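Local structure of protein angel homolog 2 (Homo sapiens, 6RW0) at residues Gly14-Asn19 / Glu400-Thr405; Phe86-Lys91 / Asn413-His418; Glu351-His356 / Ala360-Tyr365. The protein acts as a 2',3'-cyclic phosphatase of the CCR4 family of deadenylases and probably binds the 3' untranslated regions of mRNAs. One frame throughout, in Å; residues are numbered along the deposited sequence.

Contact 1: residues Gly14-Asn19 / Glu400-Thr405; sequences GVIKRN and EQDLWT
I16 rests its side chain on D402 and T405, a small surface contact in which the loop ahead of strand 20-22 leans on helix 400-405. The residues approach most closely where the CA atoms of I16 and D402 stand 6.3 Å apart. With CG1 beside its own backbone N (chi1 -57°), I16 extends CD1 to the helix. There CD1 meets the methyl CG2 of T405 at 3.6 Å and the backbone O of D402 at 3.7 Å. The I16 and D402 side chains run past one another in opposite senses, CG1 of I16 passing OD1 of D402 at 3.9 Å. The hydroxyl of T405 is turned back into its own helix: OG1 donates to Q401 O at 3.0 Å, leaving the methyl to face I16. Polar linkage is indirect: a water donates to D402 OD1 at 2.7 Å and, weakly, to V15 O. D402 OD2 takes the backbone N-H of T399, which steadies the carboxylate. Two residues on from I16, R18 binds the carbonyls of L395, S396 and P420. Such packing fits an N-terminal extension leading into strand 20-22, an outermost strand of one sheet in this DNase I-like fold.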
loop_
_atom_site.group_PDB
_atom_site.type_symbol
_atom_site.label_atom_id
_atom_site.label_comp_id
_atom_site.label_asym_id
_atom_site.label_seq_id
_atom_site.Cartn_x
_atom_site.Cartn_y
_atom_site.Cartn_z
ATOM N N GLY A 14 16.197 -20.281 15.962
ATOM C CA GLY A 14 15.846 -19.063 16.660
ATOM C C GLY A 14 16.300 -17.760 16.031
ATOM O O GLY A 14 15.968 -16.696 16.571
ATOM N N VAL A 15 17.035 -17.802 14.915
ATOM C CA VAL A 15 17.564 -16.583 14.299
ATOM C C VAL A 15 16.428 -15.744 13.733
ATOM O O VAL A 15 15.537 -16.251 13.037
ATOM C CB VAL A 15 18.587 -16.944 13.208
ATOM C CG1 VAL A 15 18.842 -15.783 12.255
ATOM C CG2 VAL A 15 19.905 -17.401 13.843
ATOM N N ILE A 16 16.433 -14.436 14.025
ATOM C CA ILE A 16 15.407 -13.487 13.524
ATOM C C ILE A 16 16.141 -12.583 12.544
ATOM O O ILE A 16 16.861 -11.718 12.994
ATOM C CB ILE A 16 14.758 -12.690 14.656
ATOM C CG1 ILE A 16 14.141 -13.627 15.691
ATOM C CG2 ILE A 16 13.731 -11.726 14.080
ATOM C CD1 ILE A 16 13.554 -12.921 16.862
ATOM N N LYS A 17 15.992 -12.825 11.258
ATOM C CA LYS A 17 16.732 -12.047 10.251
ATOM C C LYS A 17 15.838 -11.804 9.040
ATOM O O LYS A 17 15.063 -12.675 8.714
ATOM C CB LYS A 17 18.002 -12.804 9.826
ATOM C CG LYS A 17 18.862 -12.079 8.799
ATOM C CD LYS A 17 20.261 -12.602 8.603
ATOM C CE LYS A 17 21.029 -11.738 7.622
ATOM N NZ LYS A 17 22.399 -12.243 7.380
ATOM N N ARG A 18 15.998 -10.660 8.390
ATOM C CA ARG A 18 15.330 -10.379 7.113
ATOM C C ARG A 18 16.405 -10.631 6.054
ATOM O O ARG A 18 17.412 -9.962 6.098
ATOM C CB ARG A 18 14.781 -8.955 7.116
ATOM C CG ARG A 18 13.723 -8.752 8.185
ATOM C CD ARG A 18 12.895 -7.513 7.929
ATOM N NE ARG A 18 12.103 -7.701 6.739
ATOM C CZ ARG A 18 11.411 -6.754 6.138
ATOM N NH1 ARG A 18 11.359 -5.545 6.663
ATOM N NH2 ARG A 18 10.783 -7.032 5.016
ATOM N N ASN A 19 16.163 -11.551 5.154
ATOM C CA ASN A 19 17.133 -11.974 4.125
ATOM C C ASN A 19 16.681 -11.568 2.738
ATOM O O ASN A 19 15.517 -11.497 2.526
ATOM C CB ASN A 19 17.218 -13.499 4.063
ATOM C CG ASN A 19 17.283 -14.151 5.421
ATOM O OD1 ASN A 19 16.318 -14.712 5.911
ATOM N ND2 ASN A 19 18.431 -14.055 6.038
ATOM N N GLU A 400 4.668 -13.304 13.630
ATOM C CA GLU A 400 4.141 -12.621 14.821
ATOM C C GLU A 400 5.044 -12.988 16.004
ATOM O O GLU A 400 5.379 -12.127 16.760
ATOM C CB GLU A 400 2.699 -13.074 15.061
ATOM C CG GLU A 400 2.103 -12.550 16.346
ATOM C CD GLU A 400 0.650 -12.938 16.547
ATOM O OE1 GLU A 400 0.133 -13.640 15.701
ATOM O OE2 GLU A 400 0.089 -12.540 17.550
ATOM N N GLN A 401 5.412 -14.256 16.118
ATOM C CA GLN A 401 6.269 -14.722 17.230
ATOM C C GLN A 401 7.635 -14.040 17.145
ATOM O O GLN A 401 8.134 -13.640 18.167
ATOM C CB GLN A 401 6.413 -16.238 17.214
ATOM C CG GLN A 401 7.193 -16.745 18.413
ATOM C CD GLN A 401 7.488 -18.221 18.408
ATOM O OE1 GLN A 401 7.231 -18.934 17.449
ATOM N NE2 GLN A 401 8.058 -18.690 19.498
ATOM N N ASP A 402 8.186 -13.881 15.952
ATOM C CA ASP A 402 9.491 -13.205 15.785
ATOM C C ASP A 402 9.375 -11.783 16.327
ATOM O O ASP A 402 10.238 -11.343 16.997
ATOM C CB ASP A 402 9.875 -13.048 14.311
ATOM C CG ASP A 402 10.335 -14.300 13.597
ATOM O OD1 ASP A 402 10.809 -15.201 14.275
ATOM O OD2 ASP A 402 10.165 -14.359 12.366
ATOM N N LEU A 403 8.309 -11.082 15.983
ATOM C CA LEU A 403 8.143 -9.676 16.406
ATOM C C LEU A 403 7.910 -9.569 17.913
ATOM O O LEU A 403 8.381 -8.627 18.487
ATOM C CB LEU A 403 7.064 -9.019 15.549
ATOM C CG LEU A 403 7.531 -8.722 14.129
ATOM C CD1 LEU A 403 6.390 -8.173 13.307
ATOM C CD2 LEU A 403 8.696 -7.757 14.129
ATOM N N TRP A 404 7.172 -10.489 18.517
ATOM C CA TRP A 404 7.044 -10.406 19.976
ATOM C C TRP A 404 8.339 -10.785 20.691
ATOM O O TRP A 404 8.553 -10.354 21.829
ATOM C CB TRP A 404 5.823 -11.180 20.502
ATOM C CG TRP A 404 4.571 -10.389 20.230
ATOM C CD1 TRP A 404 3.540 -10.726 19.395
ATOM C CD2 TRP A 404 4.259 -9.088 20.744
ATOM N NE1 TRP A 404 2.602 -9.720 19.373
ATOM C CE2 TRP A 404 3.019 -8.705 20.193
ATOM C CE3 TRP A 404 4.900 -8.216 21.633
ATOM C CZ2 TRP A 404 2.409 -7.489 20.497
ATOM C CZ3 TRP A 404 4.291 -6.999 21.929
ATOM C CH2 TRP A 404 3.060 -6.651 21.358
ATOM N N THR A 405 9.220 -11.557 20.044
ATOM C CA THR A 405 10.527 -11.833 20.636
ATOM C C THR A 405 11.323 -10.548 20.815
ATOM O O THR A 405 12.125 -10.442 21.754
ATOM C CB THR A 405 11.305 -12.819 19.767
ATOM O OG1 THR A 405 10.611 -14.070 19.746
ATOM C CG2 THR A 405 12.708 -13.055 20.326
HETATM O O HOH W 1 12.423 -17.240 13.554
#

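Contact 2: residues Phe86-Lys91 / Asn413-His418; sequences FPNILK and NNSSDH
N88 reaches from helix 82-96 to S415 in the loop before strand 421-428, and its CB, CG and ND2 in turn meet that serine. CB lies 3.7 Å from S415 CB and closer still to the hydroxyl, 3.2 Å from S415 OG. CG follows at 3.5 Å from S415 OG. The second torsion, chi2 -9°, keeps OD1 on the side of the residue's own CA and sends ND2 outward. ND2 donates to S415 OG at 2.9 Å, with an N-H...O angle of 160° and the oxygen close to the amide plane. A second bond from ND2, to E412 O, fixes the amide's rotation. With N88 cut back to an alanine, S415 OG and E412 O would probably both lose their shared donor, and a gap is likely to open between helix and loop. I89, the next helix residue, adds an apolar touch: its CG1 lies 4.1 Å from S415 CB, and its CD1 lies against S415 O, which also accepts from R85 NH1. Farther along the loop, S416 OG accepts H418 N at 3.0 Å, nearly straight at 170°, forming an ST turn. S416, D417 and H418 match the Ser-Asp-His motif of the endonuclease/exonuclease/phosphatase family, which in relatives carries an active-site histidine; the helix thus packs on the loop that leads into it.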
loop_
_atom_site.group_PDB
_atom_site.type_symbol
_atom_site.label_atom_id
_atom_site.label_comp_id
_atom_site.label_asym_id
_atom_site.label_seq_id
_atom_site.Cartn_x
_atom_site.Cartn_y
_atom_site.Cartn_z
ATOM N N PHE A 86 12.448 9.001 13.935
ATOM C CA PHE A 86 12.821 9.445 12.597
ATOM C C PHE A 86 14.259 9.084 12.242
ATOM O O PHE A 86 14.496 8.597 11.123
ATOM C CB PHE A 86 12.555 10.934 12.401
ATOM C CG PHE A 86 13.053 11.432 11.081
ATOM C CD1 PHE A 86 12.501 10.962 9.903
ATOM C CD2 PHE A 86 14.108 12.317 11.014
ATOM C CE1 PHE A 86 12.980 11.401 8.672
ATOM C CE2 PHE A 86 14.583 12.753 9.792
ATOM C CZ PHE A 86 14.018 12.292 8.626
ATOM N N PRO A 87 15.257 9.286 13.109
ATOM C CA PRO A 87 16.608 8.841 12.730
ATOM C C PRO A 87 16.686 7.366 12.384
ATOM O O PRO A 87 17.436 6.989 11.475
ATOM C CB PRO A 87 17.462 9.213 13.949
ATOM C CG PRO A 87 16.727 10.343 14.588
ATOM C CD PRO A 87 15.257 10.047 14.372
ATOM N N ASN A 88 15.938 6.515 13.089
ATOM C CA ASN A 88 15.927 5.093 12.759
ATOM C C ASN A 88 15.292 4.838 11.396
ATOM O O ASN A 88 15.806 4.038 10.604
ATOM C CB ASN A 88 15.155 4.327 13.828
ATOM C CG ASN A 88 16.019 3.904 14.992
ATOM O OD1 ASN A 88 17.246 4.030 14.965
ATOM N ND2 ASN A 88 15.379 3.377 16.022
ATOM N N ILE A 89 14.170 5.499 11.111
ATOM C CA ILE A 89 13.484 5.311 9.834
ATOM C C ILE A 89 14.368 5.780 8.688
ATOM O O ILE A 89 14.502 5.097 7.662
ATOM C CB ILE A 89 12.136 6.052 9.862
ATOM C CG1 ILE A 89 11.168 5.355 10.826
ATOM C CG2 ILE A 89 11.546 6.140 8.465
ATOM C CD1 ILE A 89 10.036 6.238 11.322
ATOM N N LEU A 90 14.998 6.945 8.847
ATOM C CA LEU A 90 15.874 7.452 7.797
ATOM C C LEU A 90 17.069 6.529 7.583
ATOM O O LEU A 90 17.477 6.282 6.442
ATOM C CB LEU A 90 16.328 8.869 8.149
ATOM C CG LEU A 90 17.273 9.551 7.159
ATOM C CD1 LEU A 90 16.556 9.736 5.837
ATOM C CD2 LEU A 90 17.788 10.873 7.722
ATOM N N LYS A 91 17.630 5.990 8.671
ATOM C CA LYS A 91 18.753 5.067 8.553
ATOM C C LYS A 91 18.361 3.816 7.775
ATOM O O LYS A 91 19.147 3.321 6.957
ATOM C CB LYS A 91 19.244 4.708 9.954
ATOM C CG LYS A 91 20.394 3.727 9.997
ATOM C CD LYS A 91 20.850 3.511 11.436
ATOM C CE LYS A 91 22.027 2.552 11.516
ATOM N NZ LYS A 91 22.368 2.212 12.927
ATOM N N ASN A 413 14.762 -0.488 17.991
ATOM C CA ASN A 413 15.461 -0.661 16.691
ATOM C C ASN A 413 14.556 -0.497 15.440
ATOM O O ASN A 413 15.042 -0.003 14.433
ATOM C CB ASN A 413 16.215 -1.993 16.757
ATOM C CG ASN A 413 17.178 -2.036 17.931
ATOM O OD1 ASN A 413 17.108 -2.898 18.807
ATOM N ND2 ASN A 413 18.092 -1.087 17.964
ATOM N N ASN A 414 13.307 -0.944 15.472
ATOM C CA ASN A 414 12.342 -0.851 14.347
ATOM C C ASN A 414 11.357 0.231 14.765
ATOM O O ASN A 414 10.603 -0.026 15.643
ATOM C CB ASN A 414 11.650 -2.182 14.103
ATOM C CG ASN A 414 12.623 -3.325 13.960
ATOM O OD1 ASN A 414 12.658 -4.204 14.814
ATOM N ND2 ASN A 414 13.369 -3.331 12.874
ATOM N N SER A 415 11.345 1.367 14.086
ATOM C CA SER A 415 10.665 2.540 14.626
ATOM C C SER A 415 9.306 2.819 13.993
ATOM O O SER A 415 8.763 3.916 14.166
ATOM C CB SER A 415 11.571 3.772 14.582
ATOM O OG SER A 415 12.535 3.696 15.626
ATOM N N SER A 416 8.713 1.837 13.326
ATOM C CA SER A 416 7.312 1.884 12.948
ATOM C C SER A 416 6.601 0.654 13.506
ATOM O O SER A 416 7.244 -0.330 13.890
ATOM C CB SER A 416 7.168 1.929 11.424
ATOM O OG SER A 416 5.809 1.816 11.083
ATOM N N ASP A 417 5.267 0.719 13.577
ATOM C CA ASP A 417 4.475 -0.473 13.873
ATOM C C ASP A 417 4.272 -1.352 12.644
ATOM O O ASP A 417 3.624 -2.400 12.750
ATOM C CB ASP A 417 3.156 -0.168 14.607
ATOM C CG ASP A 417 2.213 0.718 13.837
ATOM O OD1 ASP A 417 2.628 1.341 12.849
ATOM O OD2 ASP A 417 1.031 0.790 14.252
ATOM N N HIS A 418 4.836 -0.973 11.502
ATOM C CA HIS A 418 4.891 -1.833 10.333
ATOM C C HIS A 418 6.338 -2.141 9.981
ATOM O O HIS A 418 7.268 -1.433 10.383
ATOM C CB HIS A 418 4.264 -1.174 9.094
ATOM C CG HIS A 418 2.809 -0.895 9.231
ATOM N ND1 HIS A 418 1.854 -1.486 8.431
ATOM C CD2 HIS A 418 2.135 -0.097 10.091
ATOM C CE1 HIS A 418 0.657 -1.058 8.788
ATOM N NE2 HIS A 418 0.800 -0.216 9.799
#

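Contact 3: residues Glu351-His356 / Ala360-Tyr365; sequences EVTTCH and AITVDY
T353 and T354 both face I361 in a classic beta bulge of the hairpin of strands 354-356 and 359-369, whose touching parts run 112° apart end to end. I361 O accepts two N-H groups: T353 N at 2.9 Å from above the carbonyl plane, and T354 N at 3.2 Å nearly along the C=O axis. T353 then carries the side-chain contact. Its OG1, set between backbone N and carbonyl carbon (chi1 68°), accepts V363 N at 3.1 Å and donates to D364 OD2 at 2.7 Å, meeting the carboxylate on its anti side, 19° out of plane. T362 OG1 donates to E351 O at 2.8 Å from above that carbonyl's plane, while a water bridges T362 OG1 and E351 OE1. Apolar contact is slight: C355 SG lies 4.0 Å from A360 CB, and T354 CG2 runs alongside I361 CG1. T354 OG1 instead binds D417 O, and its side chain is about 6 Å from a bound magnesium ion. D364 OD2 also accepts from H418 ND1, the aspartate-histidine pairing known at active sites of this family. T353 thus probably serves as a second-shell residue, its hydroxyl gripping the carboxylate that is likely to orient the imidazole of H418.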
loop_
_atom_site.group_PDB
_atom_site.type_symbol
_atom_site.label_atom_id
_atom_site.label_comp_id
_atom_site.label_asym_id
_atom_site.label_seq_id
_atom_site.Cartn_x
_atom_site.Cartn_y
_atom_site.Cartn_z
ATOM N N GLU A 351 3.275 -14.790 7.424
ATOM C CA GLU A 351 4.015 -13.544 7.455
ATOM C C GLU A 351 3.137 -12.440 8.026
ATOM O O GLU A 351 1.924 -12.400 7.790
ATOM C CB GLU A 351 4.359 -13.127 6.026
ATOM C CG GLU A 351 5.371 -14.006 5.329
ATOM C CD GLU A 351 5.580 -13.689 3.852
ATOM O OE1 GLU A 351 4.787 -12.929 3.250
ATOM O OE2 GLU A 351 6.541 -14.243 3.279
ATOM N N VAL A 352 3.758 -11.510 8.754
ATOM C CA VAL A 352 3.070 -10.308 9.212
ATOM C C VAL A 352 3.849 -9.092 8.734
ATOM O O VAL A 352 5.056 -9.165 8.480
ATOM C CB VAL A 352 2.841 -10.252 10.742
ATOM C CG1 VAL A 352 2.065 -11.474 11.202
ATOM C CG2 VAL A 352 4.159 -10.101 11.486
ATOM N N THR A 353 3.133 -7.979 8.564
ATOM C CA THR A 353 3.731 -6.693 8.210
ATOM C C THR A 353 3.473 -5.616 9.257
ATOM O O THR A 353 3.992 -4.503 9.114
ATOM C CB THR A 353 3.255 -6.201 6.828
ATOM O OG1 THR A 353 1.860 -5.856 6.848
ATOM C CG2 THR A 353 3.508 -7.249 5.765
ATOM N N THR A 354 2.688 -5.905 10.296
ATOM C CA THR A 354 2.387 -4.962 11.373
ATOM C C THR A 354 2.221 -5.761 12.655
ATOM O O THR A 354 1.794 -6.914 12.614
ATOM C CB THR A 354 1.142 -4.135 11.018
ATOM O OG1 THR A 354 0.966 -3.078 11.969
ATOM C CG2 THR A 354 -0.121 -4.978 11.011
ATOM N N CYS A 355 2.594 -5.165 13.796
ATOM C CA CYS A 355 2.539 -5.910 15.065
ATOM C C CYS A 355 2.503 -4.954 16.259
ATOM O O CYS A 355 3.549 -4.599 16.809
ATOM C CB CYS A 355 3.696 -6.879 15.226
ATOM S SG CYS A 355 3.635 -7.904 16.755
ATOM N N HIS A 356 1.297 -4.619 16.708
ATOM C CA HIS A 356 1.152 -3.812 17.914
ATOM C C HIS A 356 0.271 -4.524 18.932
ATOM O O HIS A 356 0.013 -5.723 18.791
ATOM C CB HIS A 356 0.690 -2.385 17.593
ATOM C CG HIS A 356 -0.616 -2.292 16.871
ATOM N ND1 HIS A 356 -1.758 -2.927 17.301
ATOM C CD2 HIS A 356 -0.968 -1.585 15.769
ATOM C CE1 HIS A 356 -2.758 -2.632 16.486
ATOM N NE2 HIS A 356 -2.303 -1.820 15.548
ATOM N N ALA A 360 -1.536 -8.317 14.731
ATOM C CA ALA A 360 -0.324 -8.803 14.057
ATOM C C ALA A 360 -0.755 -9.582 12.815
ATOM O O ALA A 360 -1.144 -10.753 12.907
ATOM C CB ALA A 360 0.529 -9.668 14.977
ATOM N N ILE A 361 -0.668 -8.934 11.653
ATOM C CA ILE A 361 -1.239 -9.432 10.406
ATOM C C ILE A 361 -0.435 -8.848 9.246
ATOM O O ILE A 361 0.358 -7.915 9.414
ATOM C CB ILE A 361 -2.739 -9.062 10.253
ATOM C CG1 ILE A 361 -2.950 -7.558 10.479
ATOM C CG2 ILE A 361 -3.634 -9.909 11.175
ATOM C CD1 ILE A 361 -4.397 -7.093 10.310
ATOM N N THR A 362 -0.639 -9.398 8.050
ATOM C CA THR A 362 -0.192 -8.744 6.823
ATOM C C THR A 362 -1.327 -7.843 6.341
ATOM O O THR A 362 -2.440 -8.330 6.110
ATOM C CB THR A 362 0.147 -9.754 5.726
ATOM O OG1 THR A 362 1.440 -10.337 5.947
ATOM C CG2 THR A 362 0.170 -9.075 4.344
ATOM N N VAL A 363 -1.046 -6.540 6.201
ATOM C CA VAL A 363 -1.951 -5.594 5.554
ATOM C C VAL A 363 -1.240 -4.776 4.483
ATOM O O VAL A 363 -1.883 -3.991 3.782
ATOM C CB VAL A 363 -2.637 -4.645 6.562
ATOM C CG1 VAL A 363 -3.595 -5.427 7.421
ATOM C CG2 VAL A 363 -1.601 -3.875 7.384
ATOM N N ASP A 364 0.078 -4.913 4.378
ATOM C CA ASP A 364 0.881 -4.169 3.414
ATOM C C ASP A 364 1.295 -5.085 2.274
ATOM O O ASP A 364 1.584 -6.263 2.496
ATOM C CB ASP A 364 2.148 -3.630 4.077
ATOM C CG ASP A 364 1.851 -2.747 5.263
ATOM O OD1 ASP A 364 1.482 -1.574 5.046
ATOM O OD2 ASP A 364 1.950 -3.223 6.423
ATOM N N TYR A 365 1.330 -4.535 1.055
ATOM C CA TYR A 365 1.617 -5.314 -0.140
ATOM C C TYR A 365 2.432 -4.514 -1.142
ATOM O O TYR A 365 2.351 -3.285 -1.207
ATOM C CB TYR A 365 0.307 -5.725 -0.849
ATOM C CG TYR A 365 -0.615 -6.510 0.045
ATOM C CD1 TYR A 365 -0.507 -7.882 0.124
ATOM C CD2 TYR A 365 -1.562 -5.882 0.845
ATOM C CE1 TYR A 365 -1.319 -8.625 0.956
ATOM C CE2 TYR A 365 -2.380 -6.620 1.686
ATOM C CZ TYR A 365 -2.244 -7.985 1.744
ATOM O OH TYR A 365 -3.045 -8.707 2.582
HETATM O O HOH W 2 2.859 -10.951 3.446
#

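Overall arrangement
Burial grows from contact 1 through contact 2 to contact 3. Contact 1 lies at the surface and relies on methyl packing and one bridging water. Contact 2, partly buried, turns on an amide-hydroxyl bond, whereas contact 3 is interior and held by a network of backbone and hydroxyl bonds. Contact 3 touches both others: L403 and W404, on the helix of contact 1, pack against V352 and C355 of 351-356, W404 NE1 standing 3.3 Å from C355 SG. The loop of contact 2 instead reaches it through polar atoms of D417 and H418. Contacts 1 and 2, about 17 Å apart between centres, do not touch.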